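Local structure of Glyco_hydro_cc domain-containing protein (Cryptococcus neoformans, 6UBC) at residues Y223-T228 and V239-G244; Q267-F272 and S306-P311; H315-E320 and I355-N360. The protein binds oligosaccharides and probably recognises beta-1,3-glucan, as a member of subgroup VII of glycoside hydrolase family 128. All blocks are in the same frame, centred on the assembly; numbering follows the deposited sequence.

Contact 1 (Y223-T228 and V239-G244)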
loop_
_atom_site.group_PDB
_atom_site.type_symbol
_atom_site.label_atom_id
_atom_site.label_comp_id
_atom_site.label_asym_id
_atom_site.label_seq_id
_atom_site.Cartn_x
_atom_site.Cartn_y
_atom_site.Cartn_z
ATOM N N TYR A 223 -1.410 -7.567 -3.489
ATOM C CA TYR A 223 -2.693 -6.946 -3.900
ATOM C C TYR A 223 -2.483 -6.319 -5.266
ATOM O O TYR A 223 -1.288 -6.050 -5.642
ATOM C CB TYR A 223 -3.128 -5.918 -2.869
ATOM C CG TYR A 223 -2.451 -4.561 -2.956
ATOM C CD1 TYR A 223 -1.107 -4.373 -2.617
ATOM C CD2 TYR A 223 -3.171 -3.435 -3.304
ATOM C CE1 TYR A 223 -0.507 -3.127 -2.689
ATOM C CE2 TYR A 223 -2.600 -2.174 -3.298
ATOM C CZ TYR A 223 -1.251 -2.015 -3.027
ATOM O OH TYR A 223 -0.653 -0.768 -3.044
ATOM N N ASP A 224 -3.594 -6.005 -5.929
ATOM C CA ASP A 224 -3.549 -5.540 -7.339
ATOM C C ASP A 224 -4.560 -4.407 -7.578
ATOM O O ASP A 224 -4.957 -4.216 -8.744
ATOM C CB ASP A 224 -3.715 -6.711 -8.299
ATOM C CG ASP A 224 -5.123 -7.287 -8.293
ATOM O OD1 ASP A 224 -5.942 -6.863 -7.468
ATOM O OD2 ASP A 224 -5.379 -8.156 -9.134
ATOM N N TRP A 225 -5.002 -3.774 -6.501
ATOM C CA TRP A 225 -5.942 -2.627 -6.478
ATOM C C TRP A 225 -7.372 -3.077 -6.760
ATOM O O TRP A 225 -8.260 -2.245 -6.582
ATOM C CB TRP A 225 -5.520 -1.511 -7.426
ATOM C CG TRP A 225 -4.184 -0.923 -7.091
ATOM C CD1 TRP A 225 -3.923 -0.070 -6.084
ATOM C CD2 TRP A 225 -2.922 -1.182 -7.732
ATOM N NE1 TRP A 225 -2.601 0.280 -6.052
ATOM C CE2 TRP A 225 -1.957 -0.406 -7.042
ATOM C CE3 TRP A 225 -2.522 -1.949 -8.823
ATOM C CZ2 TRP A 225 -0.627 -0.401 -7.390
ATOM C CZ3 TRP A 225 -1.187 -1.926 -9.195
ATOM C CH2 TRP A 225 -0.250 -1.175 -8.470
ATOM N N ASN A 226 -7.592 -4.343 -7.113
ATOM C CA ASN A 226 -8.975 -4.868 -7.312
ATOM C C ASN A 226 -9.587 -5.283 -5.958
ATOM O O ASN A 226 -8.849 -5.471 -4.916
ATOM C CB ASN A 226 -8.978 -6.027 -8.312
ATOM C CG ASN A 226 -8.513 -5.593 -9.676
ATOM O OD1 ASN A 226 -8.906 -4.508 -10.118
ATOM N ND2 ASN A 226 -7.646 -6.383 -10.311
ATOM N N ALA A 227 -10.894 -5.538 -5.956
ATOM C CA ALA A 227 -11.601 -5.990 -4.741
ATOM C C ALA A 227 -10.928 -7.249 -4.199
ATOM O O ALA A 227 -10.693 -7.335 -2.941
ATOM C CB ALA A 227 -13.100 -6.183 -5.042
ATOM N N THR A 228 -10.608 -8.179 -5.095
ATOM C CA THR A 228 -9.873 -9.422 -4.817
ATOM C C THR A 228 -8.753 -9.519 -5.829
ATOM O O THR A 228 -9.029 -9.325 -7.001
ATOM C CB THR A 228 -10.813 -10.641 -4.891
ATOM O OG1 THR A 228 -11.949 -10.441 -4.032
ATOM C CG2 THR A 228 -10.081 -11.913 -4.541
ATOM N N VAL A 239 -4.568 -9.767 -0.415
ATOM C CA VAL A 239 -5.123 -8.643 0.363
ATOM C C VAL A 239 -6.202 -8.001 -0.490
ATOM O O VAL A 239 -5.966 -7.693 -1.670
ATOM C CB VAL A 239 -3.990 -7.666 0.682
ATOM C CG1 VAL A 239 -4.505 -6.370 1.261
ATOM C CG2 VAL A 239 -2.951 -8.322 1.574
ATOM N N ASN A 240 -7.384 -7.803 0.077
ATOM C CA ASN A 240 -8.529 -7.198 -0.630
ATOM C C ASN A 240 -8.404 -5.675 -0.546
ATOM O O ASN A 240 -7.684 -5.119 0.326
ATOM C CB ASN A 240 -9.872 -7.675 -0.069
ATOM C CG ASN A 240 -10.074 -9.169 -0.169
ATOM O OD1 ASN A 240 -9.582 -9.897 0.682
ATOM N ND2 ASN A 240 -10.752 -9.656 -1.209
ATOM N N MET A 241 -9.094 -4.983 -1.426
ATOM C CA MET A 241 -8.999 -3.509 -1.454
ATOM C C MET A 241 -10.269 -2.883 -1.997
ATOM O O MET A 241 -10.912 -3.488 -2.868
ATOM C CB MET A 241 -7.837 -3.072 -2.346
ATOM C CG MET A 241 -7.712 -1.594 -2.498
ATOM S SD MET A 241 -6.025 -1.134 -2.980
ATOM C CE MET A 241 -6.243 0.646 -3.158
ATOM N N LEU A 242 -10.646 -1.745 -1.408
ATOM C CA LEU A 242 -11.655 -0.835 -2.015
ATOM C C LEU A 242 -10.940 0.414 -2.502
ATOM O O LEU A 242 -10.565 1.273 -1.672
ATOM C CB LEU A 242 -12.795 -0.526 -1.036
ATOM C CG LEU A 242 -13.873 0.373 -1.618
ATOM C CD1 LEU A 242 -14.407 -0.177 -2.938
ATOM C CD2 LEU A 242 -15.000 0.624 -0.634
ATOM N N TRP A 243 -10.762 0.520 -3.819
ATOM C CA TRP A 243 -9.933 1.587 -4.421
ATOM C C TRP A 243 -10.581 2.963 -4.226
ATOM O O TRP A 243 -9.878 3.954 -3.834
ATOM C CB TRP A 243 -9.740 1.267 -5.909
ATOM C CG TRP A 243 -8.839 2.177 -6.677
ATOM C CD1 TRP A 243 -7.513 2.045 -6.919
ATOM C CD2 TRP A 243 -9.228 3.418 -7.302
ATOM N NE1 TRP A 243 -7.055 3.073 -7.702
ATOM C CE2 TRP A 243 -8.082 3.937 -7.942
ATOM C CE3 TRP A 243 -10.440 4.094 -7.427
ATOM C CZ2 TRP A 243 -8.110 5.098 -8.695
ATOM C CZ3 TRP A 243 -10.467 5.252 -8.185
ATOM C CH2 TRP A 243 -9.309 5.746 -8.781
ATOM N N GLY A 244 -11.886 3.023 -4.427
ATOM C CA GLY A 244 -12.588 4.305 -4.417
ATOM C C GLY A 244 -14.093 4.187 -4.265
ATOM O O GLY A 244 -14.610 3.192 -3.708
HETATM O O HOH W 1 -6.254 -6.140 -4.182
HETATM O O HOH W 2 -10.784 -2.065 -5.288
#
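The backbones of 223-228 and 239-244 meet chiefly at Ala227 O, which accepts from Met241 N at 3.2 Å, while Ala227 CA sends a CA-H...O contact back to Met241 O at 3.2 Å. A second donor grips the same carbonyl: Asn240 ND2 reaches Ala227 O at 2.9 Å from the opposite face of the carbonyl plane. Two waters fill the joint. One takes the NH of Asp224 and lies against the carbonyls of Asn226 and Val239; the other donates to Trp225 O and Met241 O and accepts from Trp243 N. Met241 runs its fully extended chain between two aromatic rings, its CG anti to the backbone N (chi1 177°). The sulfur stands at the edge of the phenol, with SD 3.6 Å from Tyr223 CE2, in a Met-aromatic contact, and the methyl carries on to the rim of the indole, CE lying 3.8 Å from Trp225 CD1. Beside the methionine, Trp225 CB rests against Trp243 CD1 at 4.1 Å. Within the loop, Asp224 OD1 takes Asn226 N at 3.0 Å in an Asx turn. Backbone polarity is thus met by the doubly bonded carbonyl and the waters, and the thioether lies between the phenol and the indole, whose polar atoms are taken up by Thr369 O and Glu370, near the C-terminal strand ends, where enzymes of this barrel fold carry their active sites.

Contact 2 (Q267-F272 and S306-P311)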
loop_
_atom_site.group_PDB
_atom_site.type_symbol
_atom_site.label_atom_id
_atom_site.label_comp_id
_atom_site.label_asym_id
_atom_site.label_seq_id
_atom_site.Cartn_x
_atom_site.Cartn_y
_atom_site.Cartn_z
ATOM N N GLN A 267 -9.011 -11.488 4.950
ATOM C CA GLN A 267 -8.003 -11.347 6.044
ATOM C C GLN A 267 -7.569 -9.886 6.206
ATOM O O GLN A 267 -7.502 -9.436 7.342
ATOM C CB GLN A 267 -6.769 -12.205 5.839
ATOM C CG GLN A 267 -6.965 -13.700 6.162
ATOM C CD GLN A 267 -5.600 -14.345 6.256
ATOM O OE1 GLN A 267 -5.120 -14.643 7.343
ATOM N NE2 GLN A 267 -4.889 -14.394 5.131
ATOM N N TYR A 268 -7.402 -9.146 5.106
ATOM C CA TYR A 268 -6.901 -7.749 5.082
ATOM C C TYR A 268 -7.701 -6.920 4.072
ATOM O O TYR A 268 -7.964 -7.393 2.948
ATOM C CB TYR A 268 -5.440 -7.722 4.607
ATOM C CG TYR A 268 -4.522 -8.635 5.375
ATOM C CD1 TYR A 268 -3.937 -8.229 6.567
ATOM C CD2 TYR A 268 -4.360 -9.958 5.006
ATOM C CE1 TYR A 268 -3.142 -9.094 7.318
ATOM C CE2 TYR A 268 -3.545 -10.815 5.731
ATOM C CZ TYR A 268 -2.948 -10.392 6.904
ATOM O OH TYR A 268 -2.181 -11.288 7.629
ATOM N N ILE A 269 -8.001 -5.666 4.429
ATOM C CA ILE A 269 -8.658 -4.723 3.488
ATOM C C ILE A 269 -7.842 -3.451 3.450
ATOM O O ILE A 269 -7.694 -2.825 4.537
ATOM C CB ILE A 269 -10.071 -4.424 3.914
ATOM C CG1 ILE A 269 -10.948 -5.673 3.937
ATOM C CG2 ILE A 269 -10.635 -3.398 2.960
ATOM C CD1 ILE A 269 -12.195 -5.509 4.773
ATOM N N ILE A 270 -7.284 -3.127 2.286
ATOM C CA ILE A 270 -6.689 -1.781 2.063
ATOM C C ILE A 270 -7.784 -0.793 1.636
ATOM O O ILE A 270 -8.594 -1.089 0.739
ATOM C CB ILE A 270 -5.562 -1.881 1.050
ATOM C CG1 ILE A 270 -4.450 -2.768 1.592
ATOM C CG2 ILE A 270 -5.114 -0.457 0.620
ATOM C CD1 ILE A 270 -3.363 -3.061 0.562
ATOM N N GLY A 271 -7.791 0.388 2.248
ATOM C CA GLY A 271 -8.690 1.495 1.955
ATOM C C GLY A 271 -8.268 2.280 0.718
ATOM O O GLY A 271 -7.316 1.904 -0.009
ATOM N N PHE A 272 -8.942 3.394 0.519
ATOM C CA PHE A 272 -8.963 4.093 -0.777
ATOM C C PHE A 272 -7.556 4.504 -1.196
ATOM O O PHE A 272 -6.735 4.947 -0.375
ATOM C CB PHE A 272 -9.861 5.318 -0.715
ATOM C CG PHE A 272 -11.150 5.041 0.015
ATOM C CD1 PHE A 272 -12.032 4.114 -0.470
ATOM C CD2 PHE A 272 -11.442 5.670 1.218
ATOM C CE1 PHE A 272 -13.223 3.843 0.196
ATOM C CE2 PHE A 272 -12.639 5.435 1.877
ATOM C CZ PHE A 272 -13.539 4.523 1.352
ATOM N N SER A 306 -11.648 -9.090 9.769
ATOM C CA SER A 306 -10.806 -8.423 8.729
ATOM C C SER A 306 -9.924 -7.389 9.429
ATOM O O SER A 306 -10.428 -6.678 10.343
ATOM C CB SER A 306 -11.636 -7.814 7.646
ATOM O OG SER A 306 -12.399 -8.819 7.006
ATOM N N ILE A 307 -8.641 -7.355 9.079
ATOM C CA ILE A 307 -7.723 -6.265 9.492
ATOM C C ILE A 307 -7.939 -5.055 8.554
ATOM O O ILE A 307 -7.859 -5.254 7.298
ATOM C CB ILE A 307 -6.270 -6.756 9.497
ATOM C CG1 ILE A 307 -6.011 -7.766 10.609
ATOM C CG2 ILE A 307 -5.312 -5.615 9.629
ATOM C CD1 ILE A 307 -4.795 -8.610 10.366
ATOM N N LEU A 308 -8.185 -3.858 9.114
ATOM C CA LEU A 308 -8.497 -2.647 8.324
ATOM C C LEU A 308 -7.254 -1.775 8.169
ATOM O O LEU A 308 -6.634 -1.360 9.152
ATOM C CB LEU A 308 -9.592 -1.841 8.952
ATOM C CG LEU A 308 -10.879 -2.622 9.198
ATOM C CD1 LEU A 308 -11.950 -1.634 9.580
ATOM C CD2 LEU A 308 -11.280 -3.430 7.971
ATOM N N ILE A 309 -6.886 -1.544 6.912
ATOM C CA ILE A 309 -5.748 -0.678 6.554
ATOM C C ILE A 309 -6.331 0.636 6.008
ATOM O O ILE A 309 -7.194 0.616 5.156
ATOM C CB ILE A 309 -4.839 -1.416 5.582
ATOM C CG1 ILE A 309 -4.261 -2.651 6.291
ATOM C CG2 ILE A 309 -3.753 -0.535 5.022
ATOM C CD1 ILE A 309 -4.522 -3.936 5.528
ATOM N N SER A 310 -5.814 1.759 6.458
ATOM C CA SER A 310 -6.401 3.104 6.205
ATOM C C SER A 310 -6.289 3.422 4.715
ATOM O O SER A 310 -5.526 2.783 3.972
ATOM C CB SER A 310 -5.695 4.156 7.022
ATOM O OG SER A 310 -4.469 4.570 6.467
ATOM N N PRO A 311 -7.010 4.471 4.244
ATOM C CA PRO A 311 -6.674 5.051 2.947
ATOM C C PRO A 311 -5.224 5.549 2.923
ATOM O O PRO A 311 -4.643 5.866 3.962
ATOM C CB PRO A 311 -7.629 6.258 2.775
ATOM C CG PRO A 311 -8.756 5.959 3.785
ATOM C CD PRO A 311 -8.033 5.276 4.951
#
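The Tyr268 ring has Ile309 CD1 at its edge, near the ring plane, and Ile307 CD1 approaching obliquely to 3.5 Å from Tyr268 CE1. At the other end of the contact Pro311 CG leans obliquely on the Phe272 ring, 3.7 Å from Phe272 CD2, the two side chains lying alongside each other. Tyr268 OH bonds to Ser196 O, and its ring also meets that of Trp367. The two rings are carried at the start of strand 268-270 and just past its end; that strand runs parallel to 307-309, crossing it at only -16°, and the pair is laced by backbone bonds: Gln267 O takes Ile307 N, Ile307 O takes Ile269 N at 2.9 Å, and Ile269 O takes Ile309 N at 2.8 Å, before Gly271 N closes the ladder on Ile309 O. With helix 287-298 they make a beta-alpha-beta crossover, the repeating unit of the (beta/alpha)8 barrel expected for this family. Ile269 and Leu308 share the face turned to that helix, Ile269 CD1 meeting Leu308 CD2 at 3.9 Å, and Leu308 also packs on Trp294 and Ile298. On the Tyr268 face, Ile309 CD1 lies 4.1 Å from Ile270 CG1, and both isoleucines touch Asn340 of strand 339-345.

Contact 3 (H315-E320 and I355-N360)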
loop_
_atom_site.group_PDB
_atom_site.type_symbol
_atom_site.label_atom_id
_atom_site.label_comp_id
_atom_site.label_asym_id
_atom_site.label_seq_id
_atom_site.Cartn_x
_atom_site.Cartn_y
_atom_site.Cartn_z
ATOM N N HIS A 315 -0.200 12.913 -0.409
ATOM C CA HIS A 315 0.556 14.102 0.095
ATOM C C HIS A 315 1.642 13.673 1.087
ATOM O O HIS A 315 2.360 14.556 1.544
ATOM C CB HIS A 315 -0.347 15.185 0.618
ATOM C CG HIS A 315 -1.125 15.888 -0.435
ATOM N ND1 HIS A 315 -2.394 15.477 -0.822
ATOM C CD2 HIS A 315 -0.796 16.981 -1.200
ATOM C CE1 HIS A 315 -2.818 16.301 -1.793
ATOM N NE2 HIS A 315 -1.894 17.270 -1.999
ATOM N N GLN A 316 1.743 12.390 1.436
ATOM C CA GLN A 316 2.833 11.851 2.297
ATOM C C GLN A 316 2.812 12.674 3.600
ATOM O O GLN A 316 1.718 12.916 4.146
ATOM C CB GLN A 316 4.175 11.927 1.550
ATOM C CG GLN A 316 4.142 11.143 0.240
ATOM C CD GLN A 316 5.527 10.976 -0.335
ATOM O OE1 GLN A 316 6.351 10.239 0.255
ATOM N NE2 GLN A 316 5.756 11.690 -1.451
ATOM N N ALA A 317 3.960 13.178 4.051
ATOM C CA ALA A 317 4.003 13.821 5.377
ATOM C C ALA A 317 3.405 15.222 5.285
ATOM O O ALA A 317 3.030 15.774 6.341
ATOM C CB ALA A 317 5.431 13.793 5.872
ATOM N N ALA A 318 3.204 15.749 4.083
ATOM C CA ALA A 318 2.517 17.046 3.929
ATOM C C ALA A 318 1.007 16.959 4.258
ATOM O O ALA A 318 0.284 17.964 4.225
ATOM C CB ALA A 318 2.764 17.580 2.530
ATOM N N GLU A 319 0.528 15.758 4.532
ATOM C CA GLU A 319 -0.807 15.542 5.144
ATOM C C GLU A 319 -0.924 16.388 6.420
ATOM O O GLU A 319 -2.041 16.745 6.788
ATOM C CB GLU A 319 -0.955 14.060 5.454
ATOM C CG GLU A 319 -1.914 13.763 6.613
ATOM C CD GLU A 319 -3.383 14.132 6.396
ATOM O OE1 GLU A 319 -3.833 14.143 5.203
ATOM O OE2 GLU A 319 -4.096 14.346 7.442
ATOM N N GLU A 320 0.184 16.735 7.069
ATOM C CA GLU A 320 0.189 17.687 8.205
ATOM C C GLU A 320 -0.573 18.975 7.836
ATOM O O GLU A 320 -1.250 19.512 8.692
ATOM C CB GLU A 320 1.594 18.110 8.592
ATOM C CG GLU A 320 1.622 19.048 9.786
ATOM C CD GLU A 320 2.989 19.256 10.434
ATOM O OE1 GLU A 320 3.939 18.580 10.042
ATOM O OE2 GLU A 320 3.119 20.209 11.260
ATOM N N ILE A 355 7.474 8.013 7.820
ATOM C CA ILE A 355 7.156 7.017 8.874
ATOM C C ILE A 355 6.993 7.749 10.205
ATOM O O ILE A 355 5.988 7.534 10.924
ATOM C CB ILE A 355 8.184 5.896 8.950
ATOM C CG1 ILE A 355 8.294 5.124 7.646
ATOM C CG2 ILE A 355 7.822 5.018 10.144
ATOM C CD1 ILE A 355 9.471 4.237 7.664
ATOM N N ASP A 356 7.902 8.678 10.483
ATOM C CA ASP A 356 7.800 9.493 11.722
ATOM C C ASP A 356 6.459 10.213 11.778
ATOM O O ASP A 356 5.795 10.216 12.848
ATOM C CB ASP A 356 8.940 10.489 11.844
ATOM C CG ASP A 356 10.306 9.906 12.121
ATOM O OD1 ASP A 356 10.424 8.729 12.423
ATOM O OD2 ASP A 356 11.234 10.653 12.007
ATOM N N TYR A 357 6.059 10.918 10.711
ATOM C CA TYR A 357 4.832 11.723 10.754
ATOM C C TYR A 357 3.657 10.812 11.127
ATOM O O TYR A 357 2.825 11.143 12.050
ATOM C CB TYR A 357 4.593 12.497 9.455
ATOM C CG TYR A 357 3.240 13.143 9.494
ATOM C CD1 TYR A 357 2.993 14.268 10.253
ATOM C CD2 TYR A 357 2.143 12.509 8.936
ATOM C CE1 TYR A 357 1.724 14.793 10.389
ATOM C CE2 TYR A 357 0.868 13.012 9.088
ATOM C CZ TYR A 357 0.651 14.174 9.814
ATOM O OH TYR A 357 -0.617 14.646 9.987
ATOM N N TYR A 358 3.518 9.687 10.422
ATOM C CA TYR A 358 2.332 8.828 10.563
ATOM C C TYR A 358 2.349 8.074 11.891
ATOM O O TYR A 358 1.221 7.882 12.447
ATOM C CB TYR A 358 2.127 7.943 9.332
ATOM C CG TYR A 358 1.579 8.765 8.190
ATOM C CD1 TYR A 358 0.245 9.150 8.166
ATOM C CD2 TYR A 358 2.395 9.250 7.195
ATOM C CE1 TYR A 358 -0.286 9.907 7.137
ATOM C CE2 TYR A 358 1.893 9.993 6.132
ATOM C CZ TYR A 358 0.546 10.327 6.100
ATOM O OH TYR A 358 0.025 11.091 5.092
ATOM N N TYR A 359 3.524 7.641 12.350
ATOM C CA TYR A 359 3.646 6.956 13.655
ATOM C C TYR A 359 3.418 7.954 14.811
ATOM O O TYR A 359 2.574 7.703 15.705
ATOM C CB TYR A 359 4.956 6.185 13.805
ATOM C CG TYR A 359 4.793 5.173 14.904
ATOM C CD1 TYR A 359 4.078 3.992 14.653
ATOM C CD2 TYR A 359 5.181 5.444 16.202
ATOM C CE1 TYR A 359 3.887 3.048 15.650
ATOM C CE2 TYR A 359 4.950 4.539 17.225
ATOM C CZ TYR A 359 4.306 3.350 16.941
ATOM O OH TYR A 359 4.131 2.404 17.906
ATOM N N ASN A 360 4.028 9.135 14.745
ATOM C CA ASN A 360 3.847 10.151 15.814
ATOM C C ASN A 360 2.393 10.588 15.876
ATOM O O ASN A 360 1.880 10.781 16.962
ATOM C CB ASN A 360 4.781 11.343 15.606
ATOM C CG ASN A 360 6.212 10.945 15.832
ATOM O OD1 ASN A 360 6.470 9.900 16.404
ATOM N ND2 ASN A 360 7.150 11.753 15.388
HETATM O O HOH W 3 -3.084 13.095 9.572
#
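Tyr358 OH donates to Gln316 O at 2.7 Å, and the tight half of the contact is built round this bond. The hydroxyl comes from above the carbonyl plane, while Glu319 N donates to the same oxygen from the opposite face at 3.1 Å. Two donors therefore fix one buried carbonyl. Glu319 CB presses on the hydroxyl as well, 3.1 Å from Tyr358 OH, its side chain crossing the phenol at about a right angle. The ring beyond is covered on one face by the neighbouring tyrosine, whose Tyr357 CD2 stands 3.6 Å above the centre of Tyr358.

These tyrosines belong to helix 348-362, which connects the parallel strands 339-345 and 366-375 in a beta-alpha-beta unit of the barrel; Tyr358 also reaches Thr339 and Leu341 of the first strand. Facing them, 315-320 turns through a short 3-10 segment into helix 319-322.

The solvent side rests on van der Waals contacts, with Tyr357 and Ala317 partly exposed and Glu320 exposed, although Tyr357 contributes much of the buried surface. Tyr357, its CG anti to the backbone N (chi1 172°), extends alongside the 3-10 turn, so that Ala317 O lies over one face of its ring and Glu320 CB is 3.8 Å from Tyr357 CE1. At the base of the ring Ala317 CB meets Tyr357 CB at 3.9 Å. Water 3 links the two segments, donating to Glu319 OE2 at 2.7 Å and bonding to Tyr357 OH. A bend at chi2 (65°) turns the Glu319 carboxylate to the start of helix 324-331, where it accepts from Leu325 N and Ser326 N, a site that would probably suit a negative charge.

How the contacts relate
From the N terminus, contact 1 comes first: it closes the short loop after strand 221-223 onto strand 237-241, with ten residues between its segments. Contact 2 follows, spanning helix 287-298 to bring strand 268-270 beside strand 307-309. Contact 3 begins just beyond Pro311, linking the turn into helix 319-322 with helix 348-362. The three stand in series along the chain, none nesting in or crossing another. Contacts 1 and 2 touch directly, because strands 237-241 and 268-270 are sheet neighbours, joined by Asn240 to Tyr268 and Ile270. Contact 3, its centre about 23 Å from that of contact 1, lies across the chain's centre and ties outer helical elements together.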